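Local coordinates for increased sodium tolerance protein 1 (Saccharomyces cerevisiae, PDB 3GGY) that regulates recruitment of the ATPase VPS4 to ESCRT-III late in multivesicular body sorting, and binds VPS4 and DID2, here captured as its helical N-terminal domain, at residues Thr59-Asp64 against Glu166-Leu171; Arg39-Leu44 against Lys174-Thr179; Tyr25-Gln30 against Ile72-Cys77. One frame throughout, in Å; residues are numbered along the deposited sequence.

Contact 1. Residues Thr59-Asp64 against Glu166-Leu171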
ATOM      1  N   THR A  59      12.676   7.967   5.992  1.00 13.13           N
ATOM      2  CA  THR A  59      11.481   7.347   6.551  1.00 13.28           C
ATOM      3  C   THR A  59      10.239   7.919   5.874  1.00 12.49           C
ATOM      4  O   THR A  59       9.310   7.187   5.533  1.00 13.16           O
ATOM      5  CB  THR A  59      11.401   7.602   8.069  1.00 14.45           C
ATOM      6  OG1 THR A  59      12.556   7.043   8.706  1.00 17.47           O
ATOM      7  CG2 THR A  59      10.150   6.966   8.657  1.00 14.94           C
ATOM      8  N   LEU A  60      10.232   9.232   5.676  1.00  9.27           N
ATOM      9  CA  LEU A  60       9.106   9.904   5.032  1.00 10.08           C
ATOM     10  C   LEU A  60       8.882   9.373   3.615  1.00  9.02           C
ATOM     11  O   LEU A  60       7.745   9.191   3.175  1.00 11.93           O
ATOM     12  CB  LEU A  60       9.370  11.415   4.989  1.00 11.92           C
ATOM     13  CG  LEU A  60       8.385  12.305   4.226  1.00 13.53           C
ATOM     14  CD1 LEU A  60       6.972  12.118   4.764  1.00 15.10           C
ATOM     15  CD2 LEU A  60       8.823  13.758   4.362  1.00 14.72           C
ATOM     16  N   ILE A  61       9.974   9.137   2.891  1.00  9.70           N
ATOM     17  CA  ILE A  61       9.884   8.616   1.532  1.00  9.49           C
ATOM     18  C   ILE A  61       9.157   7.282   1.549  1.00  9.71           C
ATOM     19  O   ILE A  61       8.274   7.037   0.725  1.00  9.44           O
ATOM     20  CB  ILE A  61      11.292   8.452   0.924  1.00 10.23           C
ATOM     21  CG1 ILE A  61      11.856   9.840   0.607  1.00 10.50           C
ATOM     22  CG2 ILE A  61      11.242   7.598  -0.343  1.00 11.77           C
ATOM     23  CD1 ILE A  61      13.317   9.846   0.210  1.00 12.49           C
ATOM     24  N   HIS A  62       9.522   6.421   2.491  1.00 10.90           N
ATOM     25  CA  HIS A  62       8.864   5.130   2.590  1.00 13.13           C
ATOM     26  C   HIS A  62       7.407   5.315   3.006  1.00 11.29           C
ATOM     27  O   HIS A  62       6.523   4.617   2.506  1.00 12.22           O
ATOM     28  CB  HIS A  62       9.587   4.222   3.583  1.00 14.00           C
ATOM     29  CG  HIS A  62       8.904   2.908   3.790  1.00 19.89           C
ATOM     30  ND1 HIS A  62       7.789   2.766   4.588  1.00 24.47           N
ATOM     31  CD2 HIS A  62       9.140   1.689   3.249  1.00 21.27           C
ATOM     32  CE1 HIS A  62       7.366   1.515   4.530  1.00 23.94           C
ATOM     33  NE2 HIS A  62       8.168   0.841   3.723  1.00 25.34           N
ATOM     34  N   ASP A  63       7.152   6.254   3.911  1.00 10.91           N
ATOM     35  CA  ASP A  63       5.784   6.510   4.355  1.00 11.20           C
ATOM     36  C   ASP A  63       4.895   6.930   3.186  1.00  8.97           C
ATOM     37  O   ASP A  63       3.746   6.497   3.097  1.00  9.35           O
ATOM     38  CB  ASP A  63       5.745   7.596   5.440  1.00 14.21           C
ATOM     39  CG  ASP A  63       6.360   7.139   6.756  1.00 18.68           C
ATOM     40  OD1 ASP A  63       6.413   5.919   7.006  1.00 20.29           O
ATOM     41  OD2 ASP A  63       6.776   8.011   7.549  1.00 21.35           O
ATOM     42  N   ASP A  64       5.418   7.778   2.299  1.00  9.93           N
ATOM     43  CA  ASP A  64       4.652   8.233   1.141  1.00  8.83           C
ATOM     44  C   ASP A  64       4.372   7.086   0.171  1.00  9.44           C
ATOM     45  O   ASP A  64       3.285   6.996  -0.399  1.00  9.30           O
ATOM     46  CB  ASP A  64       5.383   9.361   0.405  1.00 10.18           C
ATOM     47  CG  ASP A  64       5.250  10.706   1.107  1.00 12.86           C
ATOM     48  OD1 ASP A  64       4.350  10.857   1.967  1.00 12.22           O
ATOM     49  OD2 ASP A  64       6.041  11.616   0.773  1.00 13.71           O
ATOM     50  N   GLU A 166      20.165   9.171  -3.016  1.00 28.70           N
ATOM     51  CA  GLU A 166      20.427  10.495  -2.470  1.00 28.61           C
ATOM     52  C   GLU A 166      19.765  11.615  -3.263  1.00 27.23           C
ATOM     53  O   GLU A 166      19.424  12.657  -2.701  1.00 26.59           O
ATOM     54  CB  GLU A 166      21.935  10.742  -2.377  1.00 30.91           C
ATOM     55  CG  GLU A 166      22.618   9.944  -1.279  1.00 35.69           C
ATOM     56  CD  GLU A 166      21.958  10.136   0.076  1.00 38.15           C
ATOM     57  OE1 GLU A 166      20.815   9.669   0.254  1.00 41.22           O
ATOM     58  OE2 GLU A 166      22.580  10.760   0.963  1.00 40.43           O
ATOM     59  N   GLU A 167      19.576  11.397  -4.560  1.00 25.74           N
ATOM     60  CA  GLU A 167      18.945  12.405  -5.406  1.00 24.03           C
ATOM     61  C   GLU A 167      17.505  12.654  -4.962  1.00 21.96           C
ATOM     62  O   GLU A 167      17.035  13.794  -4.968  1.00 20.14           O
ATOM     63  CB  GLU A 167      18.961  11.966  -6.873  1.00 28.82           C
ATOM     64  CG  GLU A 167      20.335  11.577  -7.401  1.00 32.55           C
ATOM     65  CD  GLU A 167      20.710  10.145  -7.061  1.00 35.19           C
ATOM     66  OE1 GLU A 167      20.029   9.224  -7.555  1.00 39.09           O
ATOM     67  OE2 GLU A 167      21.681   9.938  -6.302  1.00 36.73           O
ATOM     68  N   LEU A 168      16.807  11.588  -4.579  1.00 19.25           N
ATOM     69  CA  LEU A 168      15.422  11.709  -4.133  1.00 17.84           C
ATOM     70  C   LEU A 168      15.351  12.334  -2.745  1.00 16.11           C
ATOM     71  O   LEU A 168      14.440  13.105  -2.453  1.00 15.92           O
ATOM     72  CB  LEU A 168      14.737  10.340  -4.126  1.00 17.70           C
ATOM     73  CG  LEU A 168      13.258  10.343  -3.722  1.00 18.57           C
ATOM     74  CD1 LEU A 168      12.467  11.247  -4.646  1.00 19.64           C
ATOM     75  CD2 LEU A 168      12.715   8.930  -3.773  1.00 19.00           C
ATOM     76  N   VAL A 169      16.306  11.993  -1.883  1.00 15.20           N
ATOM     77  CA  VAL A 169      16.332  12.568  -0.549  1.00 15.43           C
ATOM     78  C   VAL A 169      16.557  14.071  -0.694  1.00 15.64           C
ATOM     79  O   VAL A 169      15.889  14.870  -0.032  1.00 14.74           O
ATOM     80  CB  VAL A 169      17.461  11.963   0.311  1.00 17.11           C
ATOM     81  CG1 VAL A 169      17.568  12.703   1.638  1.00 16.92           C
ATOM     82  CG2 VAL A 169      17.179  10.493   0.562  1.00 16.06           C
ATOM     83  N   ASP A 170      17.487  14.456  -1.567  1.00 16.11           N
ATOM     84  CA  ASP A 170      17.768  15.872  -1.786  1.00 17.53           C
ATOM     85  C   ASP A 170      16.533  16.580  -2.320  1.00 15.12           C
ATOM     86  O   ASP A 170      16.244  17.714  -1.939  1.00 16.31           O
ATOM     87  CB  ASP A 170      18.916  16.068  -2.784  1.00 19.13           C
ATOM     88  CG  ASP A 170      20.262  15.694  -2.204  1.00 25.00           C
ATOM     89  OD1 ASP A 170      20.385  15.647  -0.960  1.00 24.63           O
ATOM     90  OD2 ASP A 170      21.202  15.461  -2.997  1.00 27.62           O
ATOM     91  N   LEU A 171      15.803  15.908  -3.204  1.00 14.51           N
ATOM     92  CA  LEU A 171      14.601  16.493  -3.773  1.00 14.55           C
ATOM     93  C   LEU A 171      13.572  16.724  -2.670  1.00 13.55           C
ATOM     94  O   LEU A 171      12.938  17.774  -2.621  1.00 13.96           O
ATOM     95  CB  LEU A 171      14.017  15.576  -4.855  1.00 16.32           C
ATOM     96  CG  LEU A 171      12.749  16.090  -5.540  1.00 19.55           C
ATOM     97  CD1 LEU A 171      13.040  17.419  -6.219  1.00 21.68           C
ATOM     98  CD2 LEU A 171      12.264  15.066  -6.562  1.00 21.65           C
TER
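Ile61 reaches from helix 50-82 to the first turns of helix 166-179, where its two methyl-bearing branches meet Leu168 and Val169. The contact between the two segments is wholly apolar and carried by these three side chains. Ile61 holds CG1 opposite its own carbonyl carbon (chi1 -73°) and then runs on extended, which sends CD1 outward from helix 50-82. Ile61 CD1 lies 3.9 Å from Val169 CG2 and 4.0 Å from Leu168 CG, bridging two consecutive residues of the facing helix. The shorter branch adds to this, Ile61 CG2 resting 4.0 Å from Leu168 CD2, a methyl that CD1 also approaches. Ile61 and Leu168 run past one another in opposite directions, side by side, whereas Val169 stands nearly at a right angle to Ile61 and offers only its CG2 methyl. At the closest backbone point, Ile61 CA and Val169 CA are 7.8 Å apart.

This is the ESCRT-III-like arrangement: the long hairpin of helices 8-46 and 50-82 receives the short helix 166-179 near its closed end. Pro164 and Tyr172 also pack on Ile61, while His54 and Val57, from the same helix as Ile61, hold Val169.

Polar bonds lie at the margins. Glu166 OE2 is hydrogen-bonded to His54 NE2, tying the start of helix 166-179 to helix 50-82. At the far end, Asp64 OD2 is hydrogen-bonded to Tyr172 OH and makes a salt bridge with Arg38 NH2 of helix 8-46.

Contact 2. Residues Arg39-Leu44 against Lys174-Thr179; sequences RQVAQL and KEIAKT
Ile176 points from helix 166-179 toward helix 8-46 and divides its two branches between Val41 and Ala42. Its longer branch goes to Val41, which it meets at about a right angle. The end methyl does the touching: Ile176 CD1 is 3.7 Å from Val41 CG1 and 3.8 Å from Val41 CB, and so meets the valine nearly end-on at CB, nearer CG1 than CG2. Val41 presents this end because its CB points toward helix 166-179, with CG1 set opposite the backbone N (chi1 168°).

The shorter branch takes the neighbouring position. Ile176 CG2 lies 4.1 Å from Ala42 CB and equally far from Ala42 N, so this methyl rests against the helix backbone as well as the alanine side chain. The small alanine permits a close approach, with Ala42 CA and Ile176 CA 6.6 Å apart.

Helix 166-179 packs on both arms of the hairpin characteristic of ESCRT-III-like proteins, here close to the turn joining helices 8-46 and 50-82, for Ile176 also touches Leu60 of the second arm. Val57 and the Arg56 side chain, from that same arm, pack on Val41. Tyr180, just past helix 166-179, packs on Ala42 and Arg39.

Cut back to an alanine, Ile176 would lose both branches, and Val41 and Ala42 would probably be left facing a gap. All three touching residues are buried and aliphatic, so the segments are joined by shape and by exclusion of water, without polar bonds to set a direction; the association depends on how well the isoleucine's branches match the valine and alanine beneath them.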
ATOM      1  N   ARG A  39       6.998  18.785   8.639  1.00 13.95           N
ATOM      2  CA  ARG A  39       7.201  19.952   9.499  1.00 15.62           C
ATOM      3  C   ARG A  39       8.392  19.706  10.410  1.00 15.87           C
ATOM      4  O   ARG A  39       9.189  20.604  10.672  1.00 15.14           O
ATOM      5  CB  ARG A  39       5.990  20.200  10.396  1.00 17.11           C
ATOM      6  CG  ARG A  39       4.668  20.397   9.697  1.00 22.38           C
ATOM      7  CD  ARG A  39       3.576  20.588  10.740  1.00 27.36           C
ATOM      8  NE  ARG A  39       3.807  21.787  11.544  1.00 32.36           N
ATOM      9  CZ  ARG A  39       3.258  22.012  12.734  1.00 34.35           C
ATOM     10  NH1 ARG A  39       2.442  21.113  13.274  1.00 33.95           N
ATOM     11  NH2 ARG A  39       3.519  23.140  13.382  1.00 36.17           N
ATOM     12  N   GLN A  40       8.496  18.480  10.908  1.00 15.79           N
ATOM     13  CA  GLN A  40       9.577  18.117  11.813  1.00 16.94           C
ATOM     14  C   GLN A  40      10.936  18.090  11.121  1.00 15.90           C
ATOM     15  O   GLN A  40      11.958  18.384  11.741  1.00 16.47           O
ATOM     16  CB  GLN A  40       9.250  16.778  12.476  1.00 19.85           C
ATOM     17  CG  GLN A  40       7.918  16.833  13.223  1.00 24.78           C
ATOM     18  CD  GLN A  40       7.496  15.508  13.832  1.00 29.67           C
ATOM     19  OE1 GLN A  40       7.520  14.469  13.170  1.00 30.33           O
ATOM     20  NE2 GLN A  40       7.089  15.541  15.098  1.00 31.82           N
ATOM     21  N   VAL A  41      10.951  17.741   9.836  1.00 13.84           N
ATOM     22  CA  VAL A  41      12.200  17.738   9.082  1.00 13.40           C
ATOM     23  C   VAL A  41      12.643  19.195   8.959  1.00 15.09           C
ATOM     24  O   VAL A  41      13.818  19.513   9.100  1.00 15.52           O
ATOM     25  CB  VAL A  41      12.015  17.147   7.662  1.00 12.69           C
ATOM     26  CG1 VAL A  41      13.245  17.434   6.803  1.00 14.57           C
ATOM     27  CG2 VAL A  41      11.798  15.644   7.751  1.00 13.50           C
ATOM     28  N   ALA A  42      11.683  20.079   8.707  1.00 14.03           N
ATOM     29  CA  ALA A  42      11.981  21.498   8.571  1.00 14.79           C
ATOM     30  C   ALA A  42      12.592  22.031   9.860  1.00 15.63           C
ATOM     31  O   ALA A  42      13.539  22.816   9.827  1.00 14.43           O
ATOM     32  CB  ALA A  42      10.709  22.272   8.232  1.00 15.00           C
ATOM     33  N   GLN A  43      12.054  21.593  10.996  1.00 15.46           N
ATOM     34  CA  GLN A  43      12.553  22.033  12.294  1.00 16.84           C
ATOM     35  C   GLN A  43      13.972  21.516  12.530  1.00 16.37           C
ATOM     36  O   GLN A  43      14.795  22.205  13.130  1.00 17.10           O
ATOM     37  CB  GLN A  43      11.610  21.560  13.407  1.00 20.06           C
ATOM     38  CG  GLN A  43      11.937  22.088  14.799  1.00 23.11           C
ATOM     39  CD  GLN A  43      12.051  23.605  14.853  1.00 25.68           C
ATOM     40  OE1 GLN A  43      11.272  24.324  14.226  1.00 28.19           O
ATOM     41  NE2 GLN A  43      13.017  24.098  15.621  1.00 27.49           N
ATOM     42  N   LEU A  44      14.256  20.303  12.065  1.00 14.67           N
ATOM     43  CA  LEU A  44      15.590  19.734  12.203  1.00 14.90           C
ATOM     44  C   LEU A  44      16.573  20.558  11.382  1.00 15.11           C
ATOM     45  O   LEU A  44      17.705  20.793  11.810  1.00 16.94           O
ATOM     46  CB  LEU A  44      15.614  18.278  11.724  1.00 13.78           C
ATOM     47  CG  LEU A  44      14.908  17.266  12.628  1.00 14.21           C
ATOM     48  CD1 LEU A  44      14.771  15.930  11.905  1.00 15.54           C
ATOM     49  CD2 LEU A  44      15.701  17.106  13.914  1.00 13.93           C
ATOM     50  N   LYS A 174      14.513  19.730  -0.571  1.00 13.78           N
ATOM     51  CA  LYS A 174      14.228  20.973  -1.275  1.00 14.16           C
ATOM     52  C   LYS A 174      12.735  21.297  -1.286  1.00 14.33           C
ATOM     53  O   LYS A 174      12.344  22.458  -1.152  1.00 14.24           O
ATOM     54  CB  LYS A 174      14.751  20.900  -2.713  1.00 15.14           C
ATOM     55  CG  LYS A 174      16.262  20.785  -2.809  1.00 17.27           C
ATOM     56  CD  LYS A 174      16.719  20.720  -4.254  1.00 18.84           C
ATOM     57  CE  LYS A 174      18.225  20.534  -4.346  1.00 19.96           C
ATOM     58  NZ  LYS A 174      18.686  20.456  -5.765  1.00 22.20           N
ATOM     59  N   GLU A 175      11.891  20.281  -1.439  1.00 14.08           N
ATOM     60  CA  GLU A 175      10.456  20.535  -1.460  1.00 13.89           C
ATOM     61  C   GLU A 175       9.957  20.885  -0.057  1.00 12.99           C
ATOM     62  O   GLU A 175       9.063  21.712   0.103  1.00 13.41           O
ATOM     63  CB  GLU A 175       9.710  19.331  -2.053  1.00 15.04           C
ATOM     64  CG  GLU A 175      10.237  18.966  -3.442  1.00 14.91           C
ATOM     65  CD  GLU A 175       9.403  17.927  -4.172  1.00 18.20           C
ATOM     66  OE1 GLU A 175       8.824  17.041  -3.511  1.00 17.66           O
ATOM     67  OE2 GLU A 175       9.349  17.992  -5.419  1.00 15.72           O
ATOM     68  N   ILE A 176      10.552  20.285   0.967  1.00 12.49           N
ATOM     69  CA  ILE A 176      10.151  20.606   2.333  1.00 12.02           C
ATOM     70  C   ILE A 176      10.609  22.037   2.639  1.00 13.35           C
ATOM     71  O   ILE A 176       9.915  22.784   3.325  1.00 12.84           O
ATOM     72  CB  ILE A 176      10.786  19.629   3.350  1.00 14.19           C
ATOM     73  CG1 ILE A 176      10.150  18.246   3.191  1.00 12.97           C
ATOM     74  CG2 ILE A 176      10.578  20.132   4.781  1.00 12.24           C
ATOM     75  CD1 ILE A 176      10.838  17.161   4.003  1.00 11.81           C
ATOM     76  N   ALA A 177      11.771  22.418   2.116  1.00 13.79           N
ATOM     77  CA  ALA A 177      12.277  23.768   2.348  1.00 13.58           C
ATOM     78  C   ALA A 177      11.347  24.801   1.715  1.00 15.30           C
ATOM     79  O   ALA A 177      11.147  25.882   2.268  1.00 16.78           O
ATOM     80  CB  ALA A 177      13.683  23.906   1.790  1.00 14.56           C
ATOM     81  N   LYS A 178      10.776  24.477   0.559  1.00 14.40           N
ATOM     82  CA  LYS A 178       9.867  25.416  -0.087  1.00 14.73           C
ATOM     83  C   LYS A 178       8.585  25.549   0.721  1.00 14.75           C
ATOM     84  O   LYS A 178       8.118  26.655   0.991  1.00 16.14           O
ATOM     85  CB  LYS A 178       9.519  24.974  -1.508  1.00 14.74           C
ATOM     86  CG  LYS A 178       8.627  25.995  -2.220  1.00 14.28           C
ATOM     87  CD  LYS A 178       8.369  25.651  -3.664  1.00 14.98           C
ATOM     88  CE  LYS A 178       7.564  26.752  -4.333  1.00 19.06           C
ATOM     89  NZ  LYS A 178       7.326  26.461  -5.767  1.00 19.75           N
ATOM     90  N   THR A 179       8.022  24.414   1.121  1.00 14.02           N
ATOM     91  CA  THR A 179       6.791  24.420   1.894  1.00 14.76           C
ATOM     92  C   THR A 179       6.885  25.236   3.176  1.00 15.28           C
ATOM     93  O   THR A 179       5.973  25.997   3.505  1.00 16.73           O
ATOM     94  CB  THR A 179       6.359  22.982   2.275  1.00 14.51           C
ATOM     95  OG1 THR A 179       6.069  22.244   1.083  1.00 17.02           O
ATOM     96  CG2 THR A 179       5.119  23.005   3.157  1.00 13.46           C
TER

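Contact 3. Residues Tyr25-Gln30 against Ile72-Cys77; sequences YAQEKQ and ILELYC
Gln27 and Glu74 span the two arms of the hairpin, helices 8-46 and 50-82, through one short hydrogen bond. Gln27 NE2 donates to Glu74 OE1 at 2.7 Å, with an N-H...O angle of 158°. The acceptor lies close to the amide plane, but the donor arrives on the anti side of the carboxylate oxygen and somewhat out of its plane; the two flat groups are turned 39° apart. With CG opposite its backbone N (chi1 -177°) and the chain extended beyond, Glu74 carries its carboxylate out to the glutamine. Gln27 NE2 also passes 3.7 Å from Glu74 CB.

Around this tight point the fit is loose. The backbones stand well apart, with Gln27 CA and Glu74 CA separated by 9.5 Å, and both side chains remain partly open to solvent at the surface. Beneath them, Leu73 and Cys77 pack on Leu23 in the hairpin's interior. Glu74 OE2 is engaged by a salt bridge with Arg24 NE, although Glu78 OE2 is also near.

Each carboxylate oxygen thus has its own partner, one neutral and one cationic, and Arg24 probably offsets the repulsion between Glu74 and Glu78. Turning the glutamine amide over would set oxygen against oxygen.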
ATOM      1  N   TYR A  25      -9.350   4.967   6.213  1.00 19.01           N
ATOM      2  CA  TYR A  25      -8.996   5.549   7.501  1.00 20.61           C
ATOM      3  C   TYR A  25      -7.485   5.563   7.709  1.00 19.09           C
ATOM      4  O   TYR A  25      -6.931   6.531   8.233  1.00 19.44           O
ATOM      5  CB  TYR A  25      -9.668   4.768   8.632  1.00 22.81           C
ATOM      6  CG  TYR A  25      -9.591   5.460   9.972  1.00 27.49           C
ATOM      7  CD1 TYR A  25     -10.178   6.711  10.164  1.00 30.24           C
ATOM      8  CD2 TYR A  25      -8.935   4.867  11.048  1.00 29.12           C
ATOM      9  CE1 TYR A  25     -10.115   7.355  11.400  1.00 30.89           C
ATOM     10  CE2 TYR A  25      -8.865   5.503  12.289  1.00 31.40           C
ATOM     11  CZ  TYR A  25      -9.457   6.745  12.456  1.00 30.47           C
ATOM     12  OH  TYR A  25      -9.393   7.378  13.675  1.00 30.34           O
ATOM     13  N   ALA A  26      -6.823   4.486   7.294  1.00 17.02           N
ATOM     14  CA  ALA A  26      -5.376   4.385   7.431  1.00 14.47           C
ATOM     15  C   ALA A  26      -4.702   5.446   6.564  1.00 13.25           C
ATOM     16  O   ALA A  26      -3.702   6.040   6.970  1.00 13.65           O
ATOM     17  CB  ALA A  26      -4.902   2.986   7.026  1.00 14.27           C
ATOM     18  N   GLN A  27      -5.248   5.678   5.372  1.00 12.86           N
ATOM     19  CA  GLN A  27      -4.696   6.685   4.464  1.00 14.95           C
ATOM     20  C   GLN A  27      -4.791   8.059   5.103  1.00 16.35           C
ATOM     21  O   GLN A  27      -3.820   8.810   5.139  1.00 16.91           O
ATOM     22  CB  GLN A  27      -5.476   6.719   3.153  1.00 16.75           C
ATOM     23  CG  GLN A  27      -5.255   5.544   2.240  1.00 19.21           C
ATOM     24  CD  GLN A  27      -6.198   5.577   1.062  1.00 19.74           C
ATOM     25  OE1 GLN A  27      -6.262   6.569   0.334  1.00 23.00           O
ATOM     26  NE2 GLN A  27      -6.944   4.498   0.870  1.00 17.96           N
ATOM     27  N   GLU A  28      -5.985   8.381   5.588  1.00 17.57           N
ATOM     28  CA  GLU A  28      -6.246   9.663   6.233  1.00 20.03           C
ATOM     29  C   GLU A  28      -5.238   9.907   7.346  1.00 18.82           C
ATOM     30  O   GLU A  28      -4.563  10.943   7.378  1.00 21.07           O
ATOM     31  CB  GLU A  28      -7.670   9.664   6.802  1.00 23.10           C
ATOM     32  CG  GLU A  28      -7.968  10.802   7.766  1.00 31.36           C
ATOM     33  CD  GLU A  28      -9.365  10.718   8.361  1.00 35.09           C
ATOM     34  OE1 GLU A  28      -9.680  11.535   9.252  1.00 38.49           O
ATOM     35  OE2 GLU A  28     -10.146   9.837   7.938  1.00 37.31           O
ATOM     36  N   LYS A  29      -5.136   8.941   8.250  1.00 17.48           N
ATOM     37  CA  LYS A  29      -4.226   9.025   9.382  1.00 17.12           C
ATOM     38  C   LYS A  29      -2.773   9.149   8.958  1.00 16.09           C
ATOM     39  O   LYS A  29      -2.048  10.022   9.431  1.00 16.44           O
ATOM     40  CB  LYS A  29      -4.384   7.789  10.266  1.00 19.21           C
ATOM     41  CG  LYS A  29      -3.469   7.770  11.482  1.00 24.49           C
ATOM     42  CD  LYS A  29      -3.737   6.550  12.349  1.00 29.18           C
ATOM     43  CE  LYS A  29      -2.892   6.579  13.614  1.00 30.08           C
ATOM     44  NZ  LYS A  29      -3.142   5.386  14.470  1.00 35.39           N
ATOM     45  N   GLN A  30      -2.344   8.271   8.059  1.00 13.02           N
ATOM     46  CA  GLN A  30      -0.963   8.298   7.614  1.00 11.94           C
ATOM     47  C   GLN A  30      -0.584   9.547   6.822  1.00 11.54           C
ATOM     48  O   GLN A  30       0.569   9.978   6.859  1.00 12.06           O
ATOM     49  CB  GLN A  30      -0.658   7.024   6.825  1.00 12.25           C
ATOM     50  CG  GLN A  30      -0.587   5.800   7.740  1.00 11.48           C
ATOM     51  CD  GLN A  30      -0.385   4.507   6.986  1.00 12.83           C
ATOM     52  OE1 GLN A  30       0.343   4.461   5.995  1.00 12.87           O
ATOM     53  NE2 GLN A  30      -1.017   3.439   7.467  1.00 12.93           N
ATOM     54  N   ILE A  72      -3.934   2.275  -3.818  1.00  9.11           N
ATOM     55  CA  ILE A  72      -4.138   1.267  -4.846  1.00  9.42           C
ATOM     56  C   ILE A  72      -4.961   0.097  -4.293  1.00  8.76           C
ATOM     57  O   ILE A  72      -5.877  -0.406  -4.950  1.00  8.32           O
ATOM     58  CB  ILE A  72      -2.783   0.745  -5.374  1.00 10.21           C
ATOM     59  CG1 ILE A  72      -1.985   1.904  -5.975  1.00 12.14           C
ATOM     60  CG2 ILE A  72      -3.016  -0.358  -6.402  1.00 10.55           C
ATOM     61  CD1 ILE A  72      -0.522   1.586  -6.233  1.00 11.91           C
ATOM     62  N   LEU A  73      -4.647  -0.337  -3.078  1.00  8.36           N
ATOM     63  CA  LEU A  73      -5.381  -1.450  -2.492  1.00  8.10           C
ATOM     64  C   LEU A  73      -6.853  -1.096  -2.297  1.00  9.74           C
ATOM     65  O   LEU A  73      -7.732  -1.952  -2.445  1.00  9.71           O
ATOM     66  CB  LEU A  73      -4.747  -1.868  -1.159  1.00  8.55           C
ATOM     67  CG  LEU A  73      -3.310  -2.397  -1.249  1.00  7.69           C
ATOM     68  CD1 LEU A  73      -2.836  -2.769   0.158  1.00  7.85           C
ATOM     69  CD2 LEU A  73      -3.243  -3.612  -2.186  1.00  9.21           C
ATOM     70  N   GLU A  74      -7.124   0.167  -1.975  1.00  9.47           N
ATOM     71  CA  GLU A  74      -8.496   0.621  -1.780  1.00 11.98           C
ATOM     72  C   GLU A  74      -9.249   0.439  -3.091  1.00 11.30           C
ATOM     73  O   GLU A  74     -10.378  -0.042  -3.104  1.00 12.75           O
ATOM     74  CB  GLU A  74      -8.535   2.100  -1.385  1.00 11.22           C
ATOM     75  CG  GLU A  74      -9.945   2.612  -1.095  1.00 19.17           C
ATOM     76  CD  GLU A  74     -10.061   4.128  -1.150  1.00 23.32           C
ATOM     77  OE1 GLU A  74      -9.073   4.821  -0.825  1.00 24.61           O
ATOM     78  OE2 GLU A  74     -11.151   4.626  -1.508  1.00 24.85           O
ATOM     79  N   LEU A  75      -8.615   0.838  -4.192  1.00 12.62           N
ATOM     80  CA  LEU A  75      -9.227   0.705  -5.506  1.00 13.87           C
ATOM     81  C   LEU A  75      -9.474  -0.755  -5.849  1.00 14.19           C
ATOM     82  O   LEU A  75     -10.511  -1.088  -6.413  1.00 14.99           O
ATOM     83  CB  LEU A  75      -8.354   1.356  -6.584  1.00 14.23           C
ATOM     84  CG  LEU A  75      -8.305   2.884  -6.583  1.00 18.97           C
ATOM     85  CD1 LEU A  75      -7.634   3.344  -7.867  1.00 22.86           C
ATOM     86  CD2 LEU A  75      -9.717   3.462  -6.490  1.00 20.25           C
ATOM     87  N   TYR A  76      -8.528  -1.633  -5.507  1.00 13.24           N
ATOM     88  CA  TYR A  76      -8.716  -3.052  -5.790  1.00 13.26           C
ATOM     89  C   TYR A  76      -9.906  -3.594  -5.006  1.00 12.88           C
ATOM     90  O   TYR A  76     -10.663  -4.427  -5.503  1.00 14.47           O
ATOM     91  CB  TYR A  76      -7.463  -3.867  -5.430  1.00 11.61           C
ATOM     92  CG  TYR A  76      -6.332  -3.791  -6.438  1.00 11.74           C
ATOM     93  CD1 TYR A  76      -6.583  -3.803  -7.811  1.00 13.51           C
ATOM     94  CD2 TYR A  76      -5.001  -3.768  -6.015  1.00 11.32           C
ATOM     95  CE1 TYR A  76      -5.541  -3.794  -8.736  1.00 14.72           C
ATOM     96  CE2 TYR A  76      -3.953  -3.765  -6.927  1.00 13.57           C
ATOM     97  CZ  TYR A  76      -4.228  -3.778  -8.287  1.00 15.00           C
ATOM     98  OH  TYR A  76      -3.189  -3.781  -9.187  1.00 18.07           O
ATOM     99  N   CYS A  77     -10.065  -3.137  -3.767  1.00 11.67           N
ATOM    100  CA  CYS A  77     -11.182  -3.580  -2.941  1.00 12.66           C
ATOM    101  C   CYS A  77     -12.506  -3.136  -3.540  1.00 14.58           C
ATOM    102  O   CYS A  77     -13.476  -3.890  -3.547  1.00 15.23           O
ATOM    103  CB  CYS A  77     -11.073  -3.013  -1.529  1.00 12.65           C
ATOM    104  SG  CYS A  77      -9.879  -3.876  -0.496  1.00 15.16           S
TER

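Contacts 1 and 2 are buried and aliphatic and share helix 166-179, which packs on helix 50-82 in the first and on helix 8-46 in the second. They touch directly, Leu60 CD2 lying 4.0 Å from Ile176 CD1, and together dock that helix on both arms of the hairpin. Contact 3 joins the two arms themselves at the surface, its centre about 21 Å from that of contact 1 and about 25 Å from that of contact 2. It is also nearer the centre of the chain, and polar. Apolar fit holds the late helix across contacts 1 and 2, with polar bonds at the margins of contact 1; a directed hydrogen bond links the arms where water can reach.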